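Long-range contacts in NanU sialic acid binding protein (Bacteroides fragilis, PDB 4L7T), which binds sialic acid with high affinity as a SusD-like outer-membrane protein and probably acts with NanO in sialic acid uptake: residues A34-F39 / N107-K112; E215-S220 / T228-T233; N364-V369 / M465-R470; R387-L392 / N411-R416. All blocks are in the same frame, centred on the assembly; numbering follows the deposited sequence.

Overall arrangement
Three of the four contacts join antiparallel helices, and contact 3 joins two loops. Contact 1, about 26 Å from the chain centre, is a buried apolar pairing of helices 33-48 and 99-115, about 31 Å from contact 2 (centre to centre). Contacts 2 and 4 each close a hairpin of consecutive helices; contact 2 is partly buried and mixes ring packing with one acid-hydroxyl bond, while buried contact 4 mixes aliphatic packing with two neighbouring arginines held among acidic residues. Contact 3 lies deepest, about 9 Å from the chain centre, and relies on charge and hydrogen bonds. Contact 4 is nested in the loop that contact 3 closes, and the two meet where Glu-467 OE2 bridges to Arg-387 NH2 at 2.7 Å.

Contact 1. Residues A34-F39 / N107-K112; sequences AQFSTF and NLMIAK
Met-109 reaches from one helix to meet both Phe-36 and Phe-39 of the other, and its shape explains how. CG stands anti to the backbone N (chi1 179°), and a bend at chi2 (71°) brings the sulfur beside the two rings. SD lies 3.7 Å from Phe-39 CD2, in an oblique Met-aromatic contact, and the methionine chain and the Phe-39 side chain lie alongside each other, running in opposite directions. The terminal methyl goes further: Met-109 CE sits 4.0 Å from Phe-36 CD1, at the ring edge and near its plane, and 3.7 Å from Phe-36 O. Another part of the Phe-36 edge meets backbone, with CE1 3.7 Å from Lys-112 C. At the tip of Phe-39, CZ touches Leu-108 CD2 at 3.7 Å, the two side chains crossing at about a right angle. Lys-112 gives CB to Phe-36 CE1 at 3.9 Å and then turns away; its NZ bonds to Ala-25 O, and its charge makes a cation-pi contact with Trp-30, whose ring also meets both phenylalanines. The segment axes come no closer than 11.4 Å, at 157°, a gap bridged by long side chains: antiparallel helix packing with Met-aromatic contacts, within the largely helical SusD fold.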
loop_
_atom_site.group_PDB
_atom_site.type_symbol
_atom_site.label_atom_id
_atom_site.label_comp_id
_atom_site.label_asym_id
_atom_site.label_seq_id
_atom_site.Cartn_x
_atom_site.Cartn_y
_atom_site.Cartn_z
ATOM N N ALA A 34 -22.436 -19.325 -11.037
ATOM C CA ALA A 34 -22.773 -18.337 -10.011
ATOM C C ALA A 34 -22.099 -18.650 -8.683
ATOM O O ALA A 34 -21.657 -17.730 -7.977
ATOM C CB ALA A 34 -24.274 -18.209 -9.825
ATOM N N GLN A 35 -22.007 -19.918 -8.366
ATOM C CA GLN A 35 -21.171 -20.378 -7.204
ATOM C C GLN A 35 -19.651 -19.991 -7.282
ATOM O O GLN A 35 -19.069 -19.532 -6.249
ATOM C CB GLN A 35 -21.329 -21.896 -6.980
ATOM C CG GLN A 35 -22.762 -22.260 -6.449
ATOM C CD GLN A 35 -22.965 -23.781 -6.418
ATOM O OE1 GLN A 35 -22.555 -24.504 -7.310
ATOM N NE2 GLN A 35 -23.532 -24.280 -5.283
ATOM N N PHE A 36 -19.010 -20.212 -8.449
ATOM C CA PHE A 36 -17.605 -19.831 -8.626
ATOM C C PHE A 36 -17.511 -18.300 -8.487
ATOM O O PHE A 36 -16.557 -17.793 -7.841
ATOM C CB PHE A 36 -17.071 -20.235 -10.012
ATOM C CG PHE A 36 -16.597 -21.663 -10.119
ATOM C CD1 PHE A 36 -15.255 -22.070 -9.952
ATOM C CD2 PHE A 36 -17.562 -22.671 -10.410
ATOM C CE1 PHE A 36 -14.827 -23.386 -10.114
ATOM C CE2 PHE A 36 -17.209 -23.981 -10.553
ATOM C CZ PHE A 36 -15.831 -24.405 -10.376
ATOM N N SER A 37 -18.440 -17.546 -9.053
ATOM C CA SER A 37 -18.432 -16.104 -8.833
ATOM C C SER A 37 -18.470 -15.764 -7.318
ATOM O O SER A 37 -17.715 -14.888 -6.806
ATOM C CB SER A 37 -19.531 -15.429 -9.607
ATOM O OG SER A 37 -19.476 -14.025 -9.521
ATOM N N THR A 38 -19.376 -16.419 -6.593
ATOM C CA THR A 38 -19.517 -16.135 -5.168
ATOM C C THR A 38 -18.250 -16.409 -4.457
ATOM O O THR A 38 -17.872 -15.630 -3.535
ATOM C CB THR A 38 -20.683 -16.997 -4.572
ATOM O OG1 THR A 38 -21.874 -16.489 -5.144
ATOM C CG2 THR A 38 -20.810 -16.691 -3.026
ATOM N N PHE A 39 -17.542 -17.450 -4.859
ATOM C CA PHE A 39 -16.311 -17.901 -4.197
ATOM C C PHE A 39 -15.152 -16.878 -4.512
ATOM O O PHE A 39 -14.310 -16.575 -3.623
ATOM C CB PHE A 39 -15.897 -19.269 -4.570
ATOM C CG PHE A 39 -14.866 -19.838 -3.619
ATOM C CD1 PHE A 39 -15.300 -20.461 -2.411
ATOM C CD2 PHE A 39 -13.478 -19.697 -3.836
ATOM C CE1 PHE A 39 -14.365 -21.012 -1.560
ATOM C CE2 PHE A 39 -12.522 -20.213 -2.967
ATOM C CZ PHE A 39 -12.959 -20.883 -1.801
ATOM N N ASN A 107 -5.891 -21.448 -3.199
ATOM C CA ASN A 107 -5.405 -22.687 -3.732
ATOM C C ASN A 107 -6.614 -23.625 -4.094
ATOM O O ASN A 107 -6.491 -24.384 -5.006
ATOM C CB ASN A 107 -4.470 -23.363 -2.712
ATOM C CG ASN A 107 -3.137 -22.655 -2.620
ATOM O OD1 ASN A 107 -2.784 -21.887 -3.526
ATOM N ND2 ASN A 107 -2.395 -22.879 -1.527
ATOM N N LEU A 108 -7.657 -23.547 -3.295
ATOM C CA LEU A 108 -8.976 -24.271 -3.454
ATOM C C LEU A 108 -9.630 -23.765 -4.752
ATOM O O LEU A 108 -9.979 -24.581 -5.634
ATOM C CB LEU A 108 -9.949 -24.032 -2.294
ATOM C CG LEU A 108 -11.285 -24.831 -2.483
ATOM C CD1 LEU A 108 -11.057 -26.337 -2.618
ATOM C CD2 LEU A 108 -12.315 -24.538 -1.387
ATOM N N MET A 109 -9.715 -22.433 -4.879
ATOM C CA MET A 109 -10.290 -21.834 -6.157
ATOM C C MET A 109 -9.555 -22.336 -7.361
ATOM O O MET A 109 -10.189 -22.726 -8.370
ATOM C CB MET A 109 -10.340 -20.302 -6.072
ATOM C CG MET A 109 -10.905 -19.625 -7.384
ATOM S SD MET A 109 -12.637 -19.976 -7.430
ATOM C CE MET A 109 -13.133 -18.884 -8.842
ATOM N N ILE A 110 -8.233 -22.311 -7.314
ATOM C CA ILE A 110 -7.441 -22.764 -8.405
ATOM C C ILE A 110 -7.715 -24.218 -8.796
ATOM O O ILE A 110 -7.855 -24.504 -9.998
ATOM C CB ILE A 110 -5.925 -22.513 -8.164
ATOM C CG1 ILE A 110 -5.723 -20.997 -8.164
ATOM C CG2 ILE A 110 -5.100 -23.236 -9.185
ATOM C CD1 ILE A 110 -4.273 -20.573 -7.692
ATOM N N ALA A 111 -7.743 -25.143 -7.799
ATOM C CA ALA A 111 -7.970 -26.558 -8.128
ATOM C C ALA A 111 -9.410 -26.701 -8.655
ATOM O O ALA A 111 -9.620 -27.397 -9.638
ATOM C CB ALA A 111 -7.805 -27.440 -6.871
ATOM N N LYS A 112 -10.362 -26.017 -8.060
ATOM C CA LYS A 112 -11.788 -26.233 -8.486
ATOM C C LYS A 112 -11.971 -25.719 -9.914
ATOM O O LYS A 112 -12.659 -26.373 -10.765
ATOM C CB LYS A 112 -12.819 -25.560 -7.583
ATOM C CG LYS A 112 -12.976 -26.251 -6.173
ATOM C CD LYS A 112 -13.392 -27.740 -6.268
ATOM C CE LYS A 112 -13.734 -28.254 -4.867
ATOM N NZ LYS A 112 -14.221 -29.718 -4.917
#

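Contact 2. Residues E215-S220 / T228-T233; sequences EVYLWS and TADYTT
Tyr-217 comes first along 215-220 to touch the other helix, and it does so with both its CB and its ring. CB lies 3.4 Å from Asp-230 O, while Thr-233 lays CG2 over the centre of one ring face, 3.6 Å from Tyr-217 CD1, in a CH-pi contact. The Asp-230 carboxylate approaches the same ring at its edge, OD1 standing 3.7 Å from Tyr-217 CD1 with the two planes perpendicular. Next, Leu-218 reaches back with CD2 to Tyr-231 CD1 at 3.8 Å, the side chains crossing at about a right angle; Leu-401 of helix 388-401 packs on both. Ser-220 closes the series. With OG anti to the backbone N (chi1 180°), its hydroxyl donates to Asp-230 OD2 at 2.5 Å, so short that the exact length is doubtful. The segments belong to consecutive helices, 206-223 and 227-244, in an antiparallel hairpin; their axes approach to 7.8 Å. Lys-181 NZ bonds to Ser-220 OG and makes a long, weak ion pair with Asp-230 OD2; this nearby positive charge probably helps to stabilise the carboxylate.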
loop_
_atom_site.group_PDB
_atom_site.type_symbol
_atom_site.label_atom_id
_atom_site.label_comp_id
_atom_site.label_asym_id
_atom_site.label_seq_id
_atom_site.Cartn_x
_atom_site.Cartn_y
_atom_site.Cartn_z
ATOM N N GLU A 215 6.625 -4.453 -10.303
ATOM C CA GLU A 215 7.302 -4.405 -8.980
ATOM C C GLU A 215 8.237 -5.633 -8.782
ATOM O O GLU A 215 9.334 -5.483 -8.206
ATOM C CB GLU A 215 6.268 -4.351 -7.847
ATOM C CG GLU A 215 5.345 -3.170 -7.800
ATOM C CD GLU A 215 4.575 -3.238 -6.476
ATOM O OE1 GLU A 215 3.884 -4.285 -6.189
ATOM O OE2 GLU A 215 4.696 -2.236 -5.759
ATOM N N VAL A 216 7.779 -6.833 -9.214
ATOM C CA VAL A 216 8.453 -8.077 -8.927
ATOM C C VAL A 216 9.740 -8.125 -9.735
ATOM O O VAL A 216 10.820 -8.511 -9.187
ATOM C CB VAL A 216 7.483 -9.227 -9.249
ATOM C CG1 VAL A 216 8.235 -10.531 -9.472
ATOM C CG2 VAL A 216 6.482 -9.405 -8.093
ATOM N N TYR A 217 9.687 -7.700 -11.007
ATOM C CA TYR A 217 10.921 -7.717 -11.772
ATOM C C TYR A 217 11.890 -6.574 -11.447
ATOM O O TYR A 217 13.106 -6.771 -11.559
ATOM C CB TYR A 217 10.614 -7.814 -13.288
ATOM C CG TYR A 217 10.269 -9.230 -13.662
ATOM C CD1 TYR A 217 11.242 -10.036 -14.261
ATOM C CD2 TYR A 217 8.983 -9.755 -13.462
ATOM C CE1 TYR A 217 10.913 -11.345 -14.650
ATOM C CE2 TYR A 217 8.656 -11.096 -13.829
ATOM C CZ TYR A 217 9.628 -11.877 -14.389
ATOM O OH TYR A 217 9.292 -13.199 -14.737
ATOM N N LEU A 218 11.428 -5.417 -10.989
ATOM C CA LEU A 218 12.338 -4.455 -10.359
ATOM C C LEU A 218 13.031 -5.051 -9.120
ATOM O O LEU A 218 14.250 -4.858 -8.994
ATOM C CB LEU A 218 11.602 -3.180 -9.961
ATOM C CG LEU A 218 11.091 -2.293 -11.095
ATOM C CD1 LEU A 218 10.317 -1.032 -10.572
ATOM C CD2 LEU A 218 12.336 -1.912 -11.990
ATOM N N TRP A 219 12.268 -5.733 -8.250
ATOM C CA TRP A 219 12.853 -6.365 -7.020
ATOM C C TRP A 219 13.825 -7.471 -7.444
ATOM O O TRP A 219 14.962 -7.540 -6.908
ATOM C CB TRP A 219 11.715 -6.911 -6.157
ATOM C CG TRP A 219 12.265 -7.469 -4.857
ATOM C CD1 TRP A 219 12.857 -8.694 -4.636
ATOM C CD2 TRP A 219 12.377 -6.745 -3.637
ATOM N NE1 TRP A 219 13.284 -8.779 -3.333
ATOM C CE2 TRP A 219 12.992 -7.608 -2.696
ATOM C CE3 TRP A 219 11.957 -5.463 -3.225
ATOM C CZ2 TRP A 219 13.237 -7.232 -1.360
ATOM C CZ3 TRP A 219 12.193 -5.067 -1.900
ATOM C CH2 TRP A 219 12.836 -5.983 -0.967
ATOM N N SER A 220 13.437 -8.313 -8.399
ATOM C CA SER A 220 14.330 -9.385 -8.898
ATOM C C SER A 220 15.622 -8.726 -9.400
ATOM O O SER A 220 16.764 -9.207 -9.129
ATOM C CB SER A 220 13.692 -10.117 -10.141
ATOM O OG SER A 220 14.658 -11.110 -10.522
ATOM N N THR A 228 19.775 -5.750 -15.748
ATOM C CA THR A 228 19.149 -5.119 -16.918
ATOM C C THR A 228 17.986 -5.937 -17.498
ATOM O O THR A 228 16.952 -5.345 -17.880
ATOM C CB THR A 228 20.246 -4.856 -18.036
ATOM O OG1 THR A 228 21.254 -4.012 -17.504
ATOM C CG2 THR A 228 19.647 -4.234 -19.306
ATOM N N ALA A 229 18.154 -7.254 -17.620
ATOM C CA ALA A 229 17.149 -8.089 -18.291
ATOM C C ALA A 229 15.838 -7.969 -17.516
ATOM O O ALA A 229 14.751 -7.884 -18.101
ATOM C CB ALA A 229 17.607 -9.599 -18.396
ATOM N N ASP A 230 15.939 -7.991 -16.184
ATOM C CA ASP A 230 14.718 -7.876 -15.375
ATOM C C ASP A 230 14.106 -6.481 -15.407
ATOM O O ASP A 230 12.870 -6.374 -15.402
ATOM C CB ASP A 230 15.047 -8.278 -13.956
ATOM C CG ASP A 230 15.138 -9.777 -13.802
ATOM O OD1 ASP A 230 14.832 -10.510 -14.778
ATOM O OD2 ASP A 230 15.473 -10.235 -12.675
ATOM N N TYR A 231 14.930 -5.436 -15.372
ATOM C CA TYR A 231 14.422 -4.055 -15.519
ATOM C C TYR A 231 13.678 -3.861 -16.854
ATOM O O TYR A 231 12.684 -3.165 -16.908
ATOM C CB TYR A 231 15.585 -3.041 -15.458
ATOM C CG TYR A 231 16.355 -3.067 -14.156
ATOM C CD1 TYR A 231 15.730 -3.389 -12.945
ATOM C CD2 TYR A 231 17.720 -2.723 -14.143
ATOM C CE1 TYR A 231 16.474 -3.375 -11.717
ATOM C CE2 TYR A 231 18.473 -2.745 -12.939
ATOM C CZ TYR A 231 17.840 -3.084 -11.762
ATOM O OH TYR A 231 18.576 -3.054 -10.600
ATOM N N THR A 232 14.176 -4.483 -17.933
ATOM C CA THR A 232 13.484 -4.468 -19.234
ATOM C C THR A 232 12.112 -5.176 -19.136
ATOM O O THR A 232 11.087 -4.616 -19.615
ATOM C CB THR A 232 14.381 -5.088 -20.344
ATOM O OG1 THR A 232 15.546 -4.254 -20.436
ATOM C CG2 THR A 232 13.678 -5.075 -21.718
ATOM N N THR A 233 12.077 -6.369 -18.520
ATOM C CA THR A 233 10.787 -7.058 -18.312
ATOM C C THR A 233 9.800 -6.122 -17.572
ATOM O O THR A 233 8.571 -6.049 -17.859
ATOM C CB THR A 233 10.996 -8.399 -17.588
ATOM O OG1 THR A 233 11.874 -9.240 -18.396
ATOM C CG2 THR A 233 9.685 -9.090 -17.342
#

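Contact 3. Residues N364-V369 / M465-R470; sequences NKYQGV and MFEGKR
Lys-365 and Phe-466 have the nearest CA atoms, 7.4 Å apart, between two irregular loops, and Phe-466 adopts left-handed helical backbone angles. A buried salt bridge between Lys-365 and Glu-467 joins these two loops of the SusD fold. Lys-365 starts with CG anti to the backbone N, passes over the face of its neighbour Tyr-366, and bends at chi3 (-79°) to deliver the ammonium. NZ then bonds to Glu-467 OE2 at 2.7 Å, on the anti lone pair of that oxygen. It also bonds to Met-465 O at 2.7 Å, in the carbonyl plane and on a lone pair. A water accepts from both NZ, at 2.9 Å, and Met-465 N, tying the lysine to both polar ends of that residue. A second cationic partner of Glu-467 OE2, Arg-387, should favour the charged carboxylate. Tyr-366 packs CE2 against Phe-466 CB at 3.9 Å, and Phe-285 meets its ring edge-to-face. At its tip, Tyr-366 OH donates to Phe-466 O at 2.8 Å, the hydroxyl lying 46° out of the carbonyl plane.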
loop_
_atom_site.group_PDB
_atom_site.type_symbol
_atom_site.label_atom_id
_atom_site.label_comp_id
_atom_site.label_asym_id
_atom_site.label_seq_id
_atom_site.Cartn_x
_atom_site.Cartn_y
_atom_site.Cartn_z
ATOM N N ASN A 364 -5.136 13.438 6.227
ATOM C CA ASN A 364 -6.386 13.951 5.591
ATOM C C ASN A 364 -6.717 13.245 4.267
ATOM O O ASN A 364 -7.645 13.622 3.527
ATOM C CB ASN A 364 -6.273 15.429 5.363
ATOM C CG ASN A 364 -7.642 16.120 5.100
ATOM O OD1 ASN A 364 -8.689 15.802 5.718
ATOM N ND2 ASN A 364 -7.633 17.021 4.109
ATOM N N LYS A 365 -5.932 12.233 3.973
ATOM C CA LYS A 365 -6.119 11.535 2.659
ATOM C C LYS A 365 -7.438 10.733 2.624
ATOM O O LYS A 365 -8.060 10.601 1.547
ATOM C CB LYS A 365 -4.941 10.594 2.367
ATOM C CG LYS A 365 -5.110 9.886 0.972
ATOM C CD LYS A 365 -3.776 9.273 0.524
ATOM C CE LYS A 365 -2.796 10.374 -0.084
ATOM N NZ LYS A 365 -1.484 9.673 -0.591
ATOM N N TYR A 366 -7.874 10.231 3.787
ATOM C CA TYR A 366 -9.068 9.348 3.893
ATOM C C TYR A 366 -10.030 10.032 4.855
ATOM O O TYR A 366 -9.793 10.076 6.112
ATOM C CB TYR A 366 -8.728 7.980 4.388
ATOM C CG TYR A 366 -7.613 7.247 3.606
ATOM C CD1 TYR A 366 -7.818 6.847 2.318
ATOM C CD2 TYR A 366 -6.399 7.046 4.165
ATOM C CE1 TYR A 366 -6.791 6.189 1.541
ATOM C CE2 TYR A 366 -5.329 6.406 3.472
ATOM C CZ TYR A 366 -5.529 6.015 2.156
ATOM O OH TYR A 366 -4.568 5.342 1.487
ATOM N N GLN A 367 -11.045 10.662 4.273
ATOM C CA GLN A 367 -11.931 11.538 5.096
ATOM C C GLN A 367 -13.217 10.832 5.477
ATOM O O GLN A 367 -13.938 11.358 6.275
ATOM C CB GLN A 367 -12.172 12.901 4.460
ATOM C CG GLN A 367 -10.920 13.706 4.258
ATOM C CD GLN A 367 -11.132 15.020 3.609
ATOM O OE1 GLN A 367 -10.443 15.388 2.660
ATOM N NE2 GLN A 367 -12.015 15.793 4.167
ATOM N N GLY A 368 -13.446 9.608 4.980
ATOM C CA GLY A 368 -14.690 8.887 5.346
ATOM C C GLY A 368 -15.933 9.649 4.918
ATOM O O GLY A 368 -15.891 10.465 3.989
ATOM N N VAL A 369 -17.046 9.383 5.610
ATOM C CA VAL A 369 -18.337 9.918 5.212
ATOM C C VAL A 369 -19.079 10.099 6.529
ATOM O O VAL A 369 -18.909 9.299 7.464
ATOM C CB VAL A 369 -19.042 8.948 4.246
ATOM C CG1 VAL A 369 -19.221 7.527 4.807
ATOM C CG2 VAL A 369 -20.359 9.573 3.616
ATOM N N MET A 465 1.828 9.033 0.384
ATOM C CA MET A 465 1.790 8.985 1.888
ATOM C C MET A 465 0.515 8.312 2.292
ATOM O O MET A 465 -0.580 8.557 1.722
ATOM C CB MET A 465 1.729 10.424 2.483
ATOM C CG MET A 465 2.847 11.323 2.202
ATOM S SD MET A 465 2.790 12.852 3.286
ATOM C CE MET A 465 2.692 12.131 4.762
ATOM N N PHE A 466 0.593 7.497 3.326
ATOM C CA PHE A 466 -0.587 6.704 3.799
ATOM C C PHE A 466 -1.089 5.618 2.828
ATOM O O PHE A 466 -2.210 5.097 2.982
ATOM C CB PHE A 466 -1.747 7.610 4.295
ATOM C CG PHE A 466 -1.263 8.815 5.015
ATOM C CD1 PHE A 466 -0.638 8.683 6.297
ATOM C CD2 PHE A 466 -1.329 10.082 4.412
ATOM C CE1 PHE A 466 -0.156 9.770 6.923
ATOM C CE2 PHE A 466 -0.839 11.157 5.028
ATOM C CZ PHE A 466 -0.250 11.019 6.324
ATOM N N GLU A 467 -0.275 5.268 1.819
ATOM C CA GLU A 467 -0.609 4.228 0.890
ATOM C C GLU A 467 0.276 3.006 0.926
ATOM O O GLU A 467 0.214 2.174 0.029
ATOM C CB GLU A 467 -0.764 4.822 -0.545
ATOM C CG GLU A 467 -1.973 5.731 -0.710
ATOM C CD GLU A 467 -2.021 6.310 -2.124
ATOM O OE1 GLU A 467 -2.396 5.493 -3.028
ATOM O OE2 GLU A 467 -1.698 7.524 -2.276
ATOM N N GLY A 468 1.113 2.844 1.996
ATOM C CA GLY A 468 1.881 1.594 2.179
ATOM C C GLY A 468 2.972 1.340 1.188
ATOM O O GLY A 468 3.247 0.200 0.875
ATOM N N LYS A 469 3.650 2.403 0.820
ATOM C CA LYS A 469 4.726 2.313 -0.177
ATOM C C LYS A 469 6.152 2.637 0.365
ATOM O O LYS A 469 7.108 2.013 -0.123
ATOM C CB LYS A 469 4.521 3.309 -1.346
ATOM C CG LYS A 469 3.168 3.133 -2.096
ATOM C CD LYS A 469 2.988 1.718 -2.497
ATOM C CE LYS A 469 1.626 1.552 -3.255
ATOM N NZ LYS A 469 1.175 0.085 -3.563
ATOM N N ARG A 470 6.298 3.590 1.271
ATOM C CA ARG A 470 7.630 4.252 1.553
ATOM C C ARG A 470 8.687 3.189 1.966
ATOM O O ARG A 470 9.845 3.279 1.527
ATOM C CB ARG A 470 7.434 5.336 2.606
ATOM C CG ARG A 470 8.769 6.074 2.998
ATOM C CD ARG A 470 9.497 6.726 1.854
ATOM N NE ARG A 470 10.506 7.607 2.464
ATOM C CZ ARG A 470 11.247 8.463 1.727
ATOM N NH1 ARG A 470 11.126 8.502 0.387
ATOM N NH2 ARG A 470 12.086 9.285 2.380
HETATM O O HOH W 1 0.463 11.805 -0.575
#

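Contact 4. Residues R387-L392 / N411-R416; sequences RYADCL and NQVRER
Ala-389 and Val-413 stand nearest across the contact, CA to CA 6.3 Å, where segments 388-392 and 411-416 run roughly antiparallel (143°), their axes approaching to 10.0 Å. Their parent helices, 388-401 and 407-418, are consecutive in the chain and form a helical hairpin of the SusD fold. Leu-392 carries the apolar part: CD1 presses on Val-413 CG2 at 3.9 Å and on the amide carbon Gln-412 CD at 3.6 Å, with leucine and glutamine crossing at about a right angle. At the other end two arginines meet. Arg-387, at the N-cap position, puts CG between its backbone N and carbonyl carbon (chi1 57°) and runs extended to NE, whereas Arg-416 folds at chi2 and chi3. Arg-387 NH1 comes within 3.5 Å of Arg-416 NH2, the guanidinium planes 50° apart. Glu-266 and Glu-463 each form salt bridges with both arginines, and with Glu-467 also beside Arg-387 the like charges are probably well balanced. Ala-389 CB packs beside this pair, 3.9 Å from Arg-416 NH2. Away from the arginines, one water links the helices, donating to Gln-412 OE1 at 2.7 Å and hydrogen-bonding Tyr-388 OH at 3.0 Å.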
loop_
_atom_site.group_PDB
_atom_site.type_symbol
_atom_site.label_atom_id
_atom_site.label_comp_id
_atom_site.label_asym_id
_atom_site.label_seq_id
_atom_site.Cartn_x
_atom_site.Cartn_y
_atom_site.Cartn_z
ATOM N N ARG A 387 -2.567 2.334 -8.330
ATOM C CA ARG A 387 -3.225 3.338 -9.199
ATOM C C ARG A 387 -2.317 3.882 -10.227
ATOM O O ARG A 387 -1.160 3.519 -10.241
ATOM C CB ARG A 387 -3.828 4.428 -8.401
ATOM C CG ARG A 387 -2.949 5.117 -7.548
ATOM C CD ARG A 387 -3.829 5.986 -6.585
ATOM N NE ARG A 387 -2.979 6.744 -5.573
ATOM C CZ ARG A 387 -2.347 7.894 -5.807
ATOM N NH1 ARG A 387 -2.369 8.480 -7.050
ATOM N NH2 ARG A 387 -1.582 8.425 -4.838
ATOM N N TYR A 388 -2.895 4.535 -11.224
ATOM C CA TYR A 388 -2.127 4.868 -12.412
ATOM C C TYR A 388 -0.882 5.725 -12.094
ATOM O O TYR A 388 0.148 5.513 -12.798
ATOM C CB TYR A 388 -2.992 5.561 -13.463
ATOM C CG TYR A 388 -2.346 5.706 -14.839
ATOM C CD1 TYR A 388 -1.638 4.607 -15.401
ATOM C CD2 TYR A 388 -2.442 6.903 -15.520
ATOM C CE1 TYR A 388 -1.032 4.705 -16.709
ATOM C CE2 TYR A 388 -1.815 7.048 -16.812
ATOM C CZ TYR A 388 -1.135 5.916 -17.353
ATOM O OH TYR A 388 -0.605 6.087 -18.642
ATOM N N ALA A 389 -0.941 6.659 -11.105
ATOM C CA ALA A 389 0.317 7.363 -10.801
ATOM C C ALA A 389 1.451 6.384 -10.391
ATOM O O ALA A 389 2.619 6.663 -10.671
ATOM C CB ALA A 389 0.049 8.450 -9.735
ATOM N N ASP A 390 1.127 5.255 -9.749
ATOM C CA ASP A 390 2.158 4.255 -9.341
ATOM C C ASP A 390 2.734 3.585 -10.604
ATOM O O ASP A 390 3.964 3.418 -10.739
ATOM C CB ASP A 390 1.411 3.288 -8.436
ATOM C CG ASP A 390 2.299 2.338 -7.635
ATOM O OD1 ASP A 390 3.550 2.374 -7.741
ATOM O OD2 ASP A 390 1.713 1.484 -6.881
ATOM N N CYS A 391 1.881 3.249 -11.597
ATOM C CA CYS A 391 2.374 2.728 -12.866
ATOM C C CYS A 391 3.426 3.701 -13.457
ATOM O O CYS A 391 4.514 3.256 -13.854
ATOM C CB CYS A 391 1.180 2.600 -13.859
ATOM S SG CYS A 391 1.673 1.998 -15.475
ATOM N N LEU A 392 3.058 5.003 -13.507
ATOM C CA LEU A 392 3.926 5.992 -14.119
ATOM C C LEU A 392 5.274 6.085 -13.361
ATOM O O LEU A 392 6.335 6.199 -14.050
ATOM C CB LEU A 392 3.281 7.370 -14.191
ATOM C CG LEU A 392 2.039 7.435 -15.141
ATOM C CD1 LEU A 392 1.361 8.811 -14.993
ATOM C CD2 LEU A 392 2.426 7.075 -16.628
ATOM N N ASN A 411 7.200 14.084 -14.855
ATOM C CA ASN A 411 6.485 15.333 -15.048
ATOM C C ASN A 411 4.981 15.149 -15.339
ATOM O O ASN A 411 4.206 16.028 -15.067
ATOM C CB ASN A 411 7.210 16.127 -16.154
ATOM C CG ASN A 411 8.469 16.772 -15.587
ATOM O OD1 ASN A 411 8.544 17.005 -14.352
ATOM N ND2 ASN A 411 9.468 17.037 -16.457
ATOM N N GLN A 412 4.561 13.972 -15.804
ATOM C CA GLN A 412 3.104 13.754 -15.923
ATOM C C GLN A 412 2.440 13.755 -14.528
ATOM O O GLN A 412 1.362 14.343 -14.286
ATOM C CB GLN A 412 2.838 12.411 -16.612
ATOM C CG GLN A 412 1.348 12.211 -16.988
ATOM C CD GLN A 412 1.104 10.967 -17.923
ATOM O OE1 GLN A 412 2.033 10.305 -18.355
ATOM N NE2 GLN A 412 -0.171 10.704 -18.224
ATOM N N VAL A 413 3.134 13.128 -13.590
ATOM C CA VAL A 413 2.632 13.085 -12.203
ATOM C C VAL A 413 2.736 14.473 -11.504
ATOM O O VAL A 413 1.791 14.907 -10.876
ATOM C CB VAL A 413 3.370 11.987 -11.406
ATOM C CG1 VAL A 413 2.950 11.992 -9.933
ATOM C CG2 VAL A 413 2.993 10.591 -11.978
ATOM N N ARG A 414 3.847 15.171 -11.653
ATOM C CA ARG A 414 3.957 16.553 -11.102
ATOM C C ARG A 414 2.936 17.533 -11.667
ATOM O O ARG A 414 2.370 18.352 -10.951
ATOM C CB ARG A 414 5.346 17.112 -11.363
ATOM C CG ARG A 414 6.332 16.419 -10.512
ATOM C CD ARG A 414 7.765 16.989 -10.667
ATOM N NE ARG A 414 8.700 16.179 -9.831
ATOM C CZ ARG A 414 10.012 16.446 -9.687
ATOM N NH1 ARG A 414 10.576 17.507 -10.345
ATOM N NH2 ARG A 414 10.838 15.655 -8.950
ATOM N N GLU A 415 2.674 17.469 -12.978
ATOM C CA GLU A 415 1.718 18.375 -13.576
ATOM C C GLU A 415 0.328 18.237 -12.894
ATOM O O GLU A 415 -0.355 19.215 -12.620
ATOM C CB GLU A 415 1.638 18.117 -15.092
ATOM C CG GLU A 415 0.471 18.916 -15.731
ATOM C CD GLU A 415 0.225 18.545 -17.199
ATOM O OE1 GLU A 415 -0.241 17.413 -17.483
ATOM O OE2 GLU A 415 0.455 19.399 -18.084
ATOM N N ARG A 416 -0.095 16.999 -12.610
ATOM C CA ARG A 416 -1.369 16.737 -11.898
ATOM C C ARG A 416 -1.324 17.383 -10.490
ATOM O O ARG A 416 -2.315 17.967 -10.043
ATOM C CB ARG A 416 -1.762 15.208 -11.876
ATOM C CG ARG A 416 -3.184 14.991 -11.367
ATOM C CD ARG A 416 -3.292 14.882 -9.802
ATOM N NE ARG A 416 -2.624 13.657 -9.354
ATOM C CZ ARG A 416 -3.151 12.450 -9.461
ATOM N NH1 ARG A 416 -4.378 12.271 -9.968
ATOM N NH2 ARG A 416 -2.452 11.398 -9.024
HETATM O O HOH W 2 1.182 8.140 -19.782
#